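Local coordinates for cytoplasmic Protein STM1381 (Salmonella enterica subsp. enterica serovar Typhimurium, PDB 3SOZ), which is of unknown function but belongs to a family of putative glutamine amidotransferases and probably has a class I glutaminase-like fold, at residues Met4-Ile9 with Gly45-Asp50; Thr124-Lys129 with Asp147-Val152. All coordinates share one frame; numbering follows the deposited sequence.

Contact 1. Residues Met4-Ile9 with Gly45-Asp50; sequences MKILFI and GNIDVD
The carboxylate of Asp48 is met at OD2 by the lysine methylenes of Lys5, with Lys5 CG 3.3 Å from Asp48 OD2. Both side chains leave their strands on the same side and run alongside each other. Lys5 CG stands anti to the backbone N (chi1 -167°) and the chain stays extended beyond it, so the methylenes follow the acid while Lys5 NZ ends 4.1 Å from Asp48 OD2, too far for a salt bridge, though the opposite charges may still attract weakly. A further flat group, the ring of Phe8, leads away toward Ala35, Tyr51 and Val75; its CB alone packs on Val49, 3.7 Å from Val49 CG1. Between these groups runs a parallel ladder in which Ile6 is gripped twice, its N bonding to Asp48 O (2.8 Å) and its O accepting from Asp50 N (3.1 Å). The bond from Asp48 N to Met4 O precedes these two and that from Phe8 N to Asp50 O follows. The strands are the parallel pair 5-10 and 48-53 of a beta-alpha-beta unit whose connection contains an inserted hairpin and helix 36-42; on its other side strand 5-10 pairs with 73-77. The face opposite Lys5 and Asp48 is apolar. There Ile6 CG1 sits between the backbone N and the carbonyl carbon (chi1 63°), 3.7 Å from Val49 CG2 and 3.9 Å from Ile47 CG2. Selenomethionine Met4 and Ile47 both reach Leu243 of helix 235-246. On the Lys5 face, the Leu7 side chain crosses that of Asp50 at about a right angle, with Leu7 CD1 4.0 Å from Asp50 CB.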
HETATM    1  N   MSE A   4      19.919  26.674  22.859  1.00 70.37           N
HETATM    2  CA  MSE A   4      19.102  26.144  21.729  1.00 70.36           C
HETATM    3  C   MSE A   4      17.865  25.405  22.228  1.00 69.72           C
HETATM    4  O   MSE A   4      17.954  24.489  23.053  1.00 69.07           O
HETATM    5  CB  MSE A   4      19.918  25.214  20.827  1.00 71.15           C
HETATM    6  CG  MSE A   4      19.302  24.998  19.420  1.00 73.09           C
HETATM    7 SE   MSE A   4      20.263  23.730  18.217  1.00 78.92          SE
HETATM    8  CE  MSE A   4      19.121  23.921  16.633  1.00 72.26           C
ATOM      9  N   LYS A   5      16.715  25.822  21.695  1.00 68.97           N
ATOM     10  CA  LYS A   5      15.411  25.258  22.009  1.00 67.57           C
ATOM     11  C   LYS A   5      14.808  24.654  20.725  1.00 66.26           C
ATOM     12  O   LYS A   5      14.717  25.311  19.668  1.00 65.77           O
ATOM     13  CB  LYS A   5      14.496  26.333  22.636  1.00 67.95           C
ATOM     14  CG  LYS A   5      13.211  25.796  23.287  1.00 69.77           C
ATOM     15  CD  LYS A   5      12.359  26.890  23.921  1.00 72.68           C
ATOM     16  CE  LYS A   5      11.249  26.266  24.782  1.00 75.25           C
ATOM     17  NZ  LYS A   5      10.523  27.265  25.626  1.00 74.82           N
ATOM     18  N   ILE A   6      14.434  23.377  20.819  1.00 64.85           N
ATOM     19  CA  ILE A   6      13.806  22.671  19.692  1.00 63.26           C
ATOM     20  C   ILE A   6      12.498  21.999  20.067  1.00 62.11           C
ATOM     21  O   ILE A   6      12.254  21.620  21.245  1.00 62.47           O
ATOM     22  CB  ILE A   6      14.700  21.587  19.113  1.00 63.01           C
ATOM     23  CG1 ILE A   6      14.950  20.519  20.177  1.00 63.21           C
ATOM     24  CG2 ILE A   6      15.988  22.196  18.578  1.00 63.14           C
ATOM     25  CD1 ILE A   6      14.942  19.134  19.651  1.00 62.73           C
ATOM     26  N   LEU A   7      11.662  21.850  19.045  1.00 60.43           N
ATOM     27  CA  LEU A   7      10.457  21.018  19.136  1.00 58.92           C
ATOM     28  C   LEU A   7      10.750  19.579  18.676  1.00 57.88           C
ATOM     29  O   LEU A   7      11.080  19.342  17.488  1.00 58.05           O
ATOM     30  CB  LEU A   7       9.335  21.613  18.275  1.00 58.22           C
ATOM     31  CG  LEU A   7       7.982  20.950  18.518  1.00 57.66           C
ATOM     32  CD1 LEU A   7       7.503  21.156  19.937  1.00 54.21           C
ATOM     33  CD2 LEU A   7       6.950  21.432  17.493  1.00 58.05           C
ATOM     34  N   PHE A   8      10.631  18.633  19.594  1.00 56.16           N
ATOM     35  CA  PHE A   8      10.801  17.237  19.185  1.00 55.51           C
ATOM     36  C   PHE A   8       9.561  16.362  19.079  1.00 54.28           C
ATOM     37  O   PHE A   8       9.023  15.881  20.084  1.00 53.01           O
ATOM     38  CB  PHE A   8      11.822  16.528  20.034  1.00 55.84           C
ATOM     39  CG  PHE A   8      12.285  15.255  19.434  1.00 56.03           C
ATOM     40  CD1 PHE A   8      11.533  14.104  19.564  1.00 56.31           C
ATOM     41  CD2 PHE A   8      13.478  15.205  18.751  1.00 56.63           C
ATOM     42  CE1 PHE A   8      11.962  12.946  19.044  1.00 55.79           C
ATOM     43  CE2 PHE A   8      13.918  14.034  18.218  1.00 55.59           C
ATOM     44  CZ  PHE A   8      13.163  12.914  18.356  1.00 57.41           C
ATOM     45  N   ILE A   9       9.176  16.115  17.836  1.00 53.13           N
ATOM     46  CA  ILE A   9       7.985  15.360  17.543  1.00 52.24           C
ATOM     47  C   ILE A   9       8.280  13.871  17.256  1.00 52.70           C
ATOM     48  O   ILE A   9       8.840  13.520  16.195  1.00 51.75           O
ATOM     49  CB  ILE A   9       7.241  16.007  16.340  1.00 52.41           C
ATOM     50  CG1 ILE A   9       7.057  17.524  16.559  1.00 51.08           C
ATOM     51  CG2 ILE A   9       5.935  15.321  16.065  1.00 50.49           C
ATOM     52  CD1 ILE A   9       6.356  18.199  15.422  1.00 46.94           C
ATOM     53  N   GLY A  45      23.553  17.944  26.130  1.00 89.66           N
ATOM     54  CA  GLY A  45      24.341  18.672  25.138  1.00 88.53           C
ATOM     55  C   GLY A  45      23.835  20.115  25.108  1.00 88.23           C
ATOM     56  O   GLY A  45      23.904  20.784  24.073  1.00 88.01           O
ATOM     57  N   ASN A  46      23.327  20.589  26.256  1.00 87.86           N
ATOM     58  CA  ASN A  46      22.594  21.876  26.400  1.00 87.20           C
ATOM     59  C   ASN A  46      21.705  22.190  25.219  1.00 86.03           C
ATOM     60  O   ASN A  46      21.845  23.235  24.566  1.00 85.84           O
ATOM     61  CB  ASN A  46      23.497  23.098  26.675  1.00 87.87           C
ATOM     62  CG  ASN A  46      24.633  22.800  27.627  1.00 88.77           C
ATOM     63  OD1 ASN A  46      25.783  23.147  27.335  1.00 89.36           O
ATOM     64  ND2 ASN A  46      24.331  22.155  28.761  1.00 88.05           N
ATOM     65  N   ILE A  47      20.809  21.258  24.930  1.00 84.57           N
ATOM     66  CA  ILE A  47      19.703  21.563  24.061  1.00 82.91           C
ATOM     67  C   ILE A  47      18.421  21.474  24.875  1.00 82.00           C
ATOM     68  O   ILE A  47      18.186  20.513  25.614  1.00 81.93           O
ATOM     69  CB  ILE A  47      19.693  20.726  22.770  1.00 82.79           C
ATOM     70  CG1 ILE A  47      20.896  21.102  21.900  1.00 81.78           C
ATOM     71  CG2 ILE A  47      18.396  20.980  21.986  1.00 83.17           C
ATOM     72  CD1 ILE A  47      21.032  20.308  20.616  1.00 80.64           C
ATOM     73  N   ASP A  48      17.638  22.538  24.771  1.00 80.84           N
ATOM     74  CA  ASP A  48      16.345  22.647  25.406  1.00 79.85           C
ATOM     75  C   ASP A  48      15.297  21.997  24.478  1.00 77.95           C
ATOM     76  O   ASP A  48      15.061  22.449  23.346  1.00 76.79           O
ATOM     77  CB  ASP A  48      16.033  24.131  25.670  1.00 80.87           C
ATOM     78  CG  ASP A  48      14.918  24.332  26.700  1.00 83.53           C
ATOM     79  OD1 ASP A  48      15.008  23.746  27.803  1.00 85.84           O
ATOM     80  OD2 ASP A  48      13.957  25.093  26.405  1.00 86.86           O
ATOM     81  N   VAL A  49      14.696  20.917  24.976  1.00 76.10           N
ATOM     82  CA  VAL A  49      13.782  20.092  24.180  1.00 74.14           C
ATOM     83  C   VAL A  49      12.387  19.990  24.766  1.00 72.30           C
ATOM     84  O   VAL A  49      12.187  19.397  25.830  1.00 71.07           O
ATOM     85  CB  VAL A  49      14.328  18.641  23.945  1.00 74.39           C
ATOM     86  CG1 VAL A  49      13.340  17.820  23.119  1.00 74.44           C
ATOM     87  CG2 VAL A  49      15.687  18.676  23.254  1.00 73.99           C
ATOM     88  N   ASP A  50      11.435  20.575  24.038  1.00 70.83           N
ATOM     89  CA  ASP A  50      10.017  20.222  24.170  1.00 69.43           C
ATOM     90  C   ASP A  50       9.757  18.900  23.389  1.00 67.67           C
ATOM     91  O   ASP A  50      10.016  18.822  22.172  1.00 66.95           O
ATOM     92  CB  ASP A  50       9.143  21.364  23.631  1.00 70.06           C
ATOM     93  CG  ASP A  50       9.166  22.620  24.524  1.00 71.77           C
ATOM     94  OD1 ASP A  50       9.585  22.521  25.713  1.00 74.30           O
ATOM     95  OD2 ASP A  50       8.737  23.712  24.043  1.00 72.13           O
TER

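Contact 2. Residues Thr124-Lys129 with Asp147-Val152; sequences TGIEAK and DVDDRV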
ATOM      1  N   THR A 124       8.528   7.997   2.527  1.00 45.51           N
ATOM      2  CA  THR A 124       7.432   7.223   1.991  1.00 45.89           C
ATOM      3  C   THR A 124       7.007   6.153   3.003  1.00 45.39           C
ATOM      4  O   THR A 124       5.822   5.944   3.200  1.00 47.38           O
ATOM      5  CB  THR A 124       7.722   6.699   0.546  1.00 46.79           C
ATOM      6  OG1 THR A 124       7.900   7.826  -0.342  1.00 47.73           O
ATOM      7  CG2 THR A 124       6.571   5.824  -0.006  1.00 45.67           C
ATOM      8  N   GLY A 125       7.952   5.521   3.682  1.00 44.42           N
ATOM      9  CA  GLY A 125       7.654   4.590   4.773  1.00 42.34           C
ATOM     10  C   GLY A 125       7.132   3.231   4.375  1.00 41.40           C
ATOM     11  O   GLY A 125       6.888   2.959   3.214  1.00 41.09           O
ATOM     12  N   ILE A 126       6.957   2.373   5.361  1.00 41.77           N
ATOM     13  CA  ILE A 126       6.505   0.989   5.126  1.00 42.09           C
ATOM     14  C   ILE A 126       5.124   0.911   4.520  1.00 43.02           C
ATOM     15  O   ILE A 126       4.251   1.674   4.874  1.00 43.10           O
ATOM     16  CB  ILE A 126       6.528   0.158   6.394  1.00 41.46           C
ATOM     17  CG1 ILE A 126       6.051  -1.280   6.072  1.00 42.80           C
ATOM     18  CG2 ILE A 126       5.749   0.834   7.490  1.00 38.37           C
ATOM     19  CD1 ILE A 126       6.586  -2.375   7.040  1.00 39.56           C
ATOM     20  N   GLU A 127       4.948  -0.015   3.595  1.00 44.43           N
ATOM     21  CA  GLU A 127       3.796  -0.030   2.684  1.00 45.56           C
ATOM     22  C   GLU A 127       3.408   1.370   2.207  1.00 44.54           C
ATOM     23  O   GLU A 127       2.243   1.638   1.935  1.00 44.85           O
ATOM     24  CB  GLU A 127       2.593  -0.730   3.326  1.00 46.99           C
ATOM     25  CG  GLU A 127       2.885  -1.989   4.134  1.00 51.95           C
ATOM     26  CD  GLU A 127       1.597  -2.599   4.762  1.00 61.20           C
ATOM     27  OE1 GLU A 127       0.623  -2.836   3.994  1.00 62.60           O
ATOM     28  OE2 GLU A 127       1.563  -2.838   6.017  1.00 65.43           O
ATOM     29  N   ALA A 128       4.385   2.266   2.114  1.00 44.15           N
ATOM     30  CA  ALA A 128       4.172   3.645   1.614  1.00 44.02           C
ATOM     31  C   ALA A 128       3.197   4.488   2.487  1.00 44.46           C
ATOM     32  O   ALA A 128       2.579   5.428   2.023  1.00 45.05           O
ATOM     33  CB  ALA A 128       3.770   3.633   0.132  1.00 42.37           C
ATOM     34  N   LYS A 129       3.092   4.156   3.766  1.00 44.80           N
ATOM     35  CA  LYS A 129       2.110   4.786   4.629  1.00 44.94           C
ATOM     36  C   LYS A 129       2.506   6.177   5.106  1.00 45.88           C
ATOM     37  O   LYS A 129       1.634   6.976   5.418  1.00 46.50           O
ATOM     38  CB  LYS A 129       1.828   3.931   5.855  1.00 43.52           C
ATOM     39  CG  LYS A 129       1.061   2.692   5.545  1.00 43.45           C
ATOM     40  CD  LYS A 129       1.231   1.655   6.674  1.00 43.65           C
ATOM     41  CE  LYS A 129       0.258   0.491   6.572  1.00 41.70           C
ATOM     42  NZ  LYS A 129      -0.888   0.807   7.420  1.00 40.53           N
ATOM     43  N   ASP A 147       7.638   6.563  -5.025  1.00 53.22           N
ATOM     44  CA  ASP A 147       6.242   6.204  -5.054  1.00 52.58           C
ATOM     45  C   ASP A 147       5.962   4.910  -4.263  1.00 51.48           C
ATOM     46  O   ASP A 147       4.892   4.749  -3.696  1.00 53.63           O
ATOM     47  CB  ASP A 147       5.818   5.958  -6.499  1.00 53.10           C
ATOM     48  CG  ASP A 147       5.584   7.236  -7.298  1.00 55.86           C
ATOM     49  OD1 ASP A 147       5.587   8.352  -6.716  1.00 59.58           O
ATOM     50  OD2 ASP A 147       5.349   7.102  -8.539  1.00 58.11           O
ATOM     51  N   VAL A 148       6.891   3.976  -4.253  1.00 49.29           N
ATOM     52  CA  VAL A 148       6.659   2.682  -3.644  1.00 47.22           C
ATOM     53  C   VAL A 148       7.256   2.672  -2.227  1.00 47.61           C
ATOM     54  O   VAL A 148       7.922   3.630  -1.814  1.00 47.61           O
ATOM     55  CB  VAL A 148       7.314   1.543  -4.454  1.00 47.16           C
ATOM     56  CG1 VAL A 148       6.880   1.571  -5.893  1.00 45.37           C
ATOM     57  CG2 VAL A 148       8.869   1.570  -4.332  1.00 43.98           C
ATOM     58  N   ASP A 149       6.969   1.606  -1.485  1.00 46.74           N
ATOM     59  CA  ASP A 149       7.636   1.297  -0.242  1.00 46.84           C
ATOM     60  C   ASP A 149       9.150   1.573  -0.256  1.00 47.01           C
ATOM     61  O   ASP A 149       9.912   0.922  -0.896  1.00 47.41           O
ATOM     62  CB  ASP A 149       7.341  -0.157   0.175  1.00 46.09           C
ATOM     63  CG  ASP A 149       7.856  -0.487   1.559  1.00 45.47           C
ATOM     64  OD1 ASP A 149       8.922   0.007   1.957  1.00 43.93           O
ATOM     65  OD2 ASP A 149       7.207  -1.267   2.260  1.00 47.97           O
ATOM     66  N   ASP A 150       9.514   2.592   0.494  1.00 48.37           N
ATOM     67  CA  ASP A 150      10.838   3.092   0.808  1.00 48.38           C
ATOM     68  C   ASP A 150      11.874   2.193   1.449  1.00 47.40           C
ATOM     69  O   ASP A 150      13.046   2.574   1.465  1.00 47.13           O
ATOM     70  CB  ASP A 150      10.614   4.099   1.938  1.00 49.54           C
ATOM     71  CG  ASP A 150      10.894   5.462   1.525  1.00 53.52           C
ATOM     72  OD1 ASP A 150      11.308   5.656   0.355  1.00 60.30           O
ATOM     73  OD2 ASP A 150      10.688   6.347   2.362  1.00 56.19           O
ATOM     74  N   ARG A 151      11.496   1.108   2.109  1.00 45.71           N
ATOM     75  CA  ARG A 151      12.501   0.568   3.054  1.00 45.41           C
ATOM     76  C   ARG A 151      13.576  -0.127   2.256  1.00 45.95           C
ATOM     77  O   ARG A 151      13.287  -0.656   1.192  1.00 46.54           O
ATOM     78  CB  ARG A 151      11.972  -0.388   4.139  1.00 44.53           C
ATOM     79  CG  ARG A 151      10.681  -0.003   4.909  1.00 40.70           C
ATOM     80  CD  ARG A 151       9.582  -0.916   4.398  1.00 38.67           C
ATOM     81  NE  ARG A 151       9.664  -2.252   4.953  1.00 39.39           N
ATOM     82  CZ  ARG A 151       9.131  -3.336   4.405  1.00 40.73           C
ATOM     83  NH1 ARG A 151       8.461  -3.280   3.253  1.00 37.49           N
ATOM     84  NH2 ARG A 151       9.255  -4.496   5.032  1.00 42.51           N
ATOM     85  N   VAL A 152      14.817  -0.057   2.740  1.00 46.05           N
ATOM     86  CA  VAL A 152      15.857  -0.959   2.304  1.00 45.84           C
ATOM     87  C   VAL A 152      16.275  -1.655   3.583  1.00 45.67           C
ATOM     88  O   VAL A 152      16.812  -1.011   4.497  1.00 45.36           O
ATOM     89  CB  VAL A 152      17.025  -0.204   1.647  1.00 46.91           C
ATOM     90  CG1 VAL A 152      17.984  -1.174   0.960  1.00 46.09           C
ATOM     91  CG2 VAL A 152      16.502   0.771   0.635  1.00 46.66           C
TER
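Hydrogen bonds from backbone N-H groups of 124-129 to two neighbouring carboxylates, Asp150 and Asp149, carry this contact. Asp150 OD2 accepts from Thr124 N at 2.7 Å and from Gly125 N at 3.1 Å, both donors standing above the same face of the carboxylate; the second bond is the straighter, at 162°. Asn183 adds a weak bond to that oxygen, and Thr124 OG1 bonds to Leu146 O. Asp149 OD2 is approached from opposite faces, by Glu127 N at 2.9 Å on one and by the guanidinium of Arg151 on the other. Having CG anti to the backbone N (chi1 -172°) turns this acid in toward the 124-129 loop. Asp149 OD1 also accepts from Arg151 N, which fits an Asx turn leading into strand 151-154, although the place of OD1 is less sure. This strand joins the large mixed sheet by pairing with 175-187.

The charged pairing lies within 147-152, where Arg151 NH1 makes a salt bridge of 2.6 Å to Asp149 OD2, tilted 21° from the guanidinium plane. Positive charge beside Asp149 would be expected to favour its ionised form. Arg151 NE makes a salt bridge to Glu153 and its NH2 bonds to Asn82 of a second subunit, whose Lys129 forms a salt bridge with Glu127 OE1.

Van der Waals contacts are led by Ile126, whose CD1 lies over one face of the Arg151 guanidinium, 3.8 Å from Arg151 CZ, offset toward the rim; Arg151 is bent at chi2 and chi3. Thr124 CG2 rests near Val148 O.

Contacts 1 and 2 follow one another along the chain and lie on opposite sides of its centre, with their own centres 29 Å apart and their nearest atoms about 14 Å apart. The same large sheet connects them: contact 1 belongs to the parallel run 48-53, 5-10, 73-77, 113-117, 211-216, from which antiparallel pairing through 200-208, 192-197 and 157-162 leads to 175-187, the partner of 151-154 in contact 2. Their surroundings differ as well. Other subunits of the assembly touch contact 2 but leave the two segments of contact 1 alone. Neither contact can be tied to a known active site.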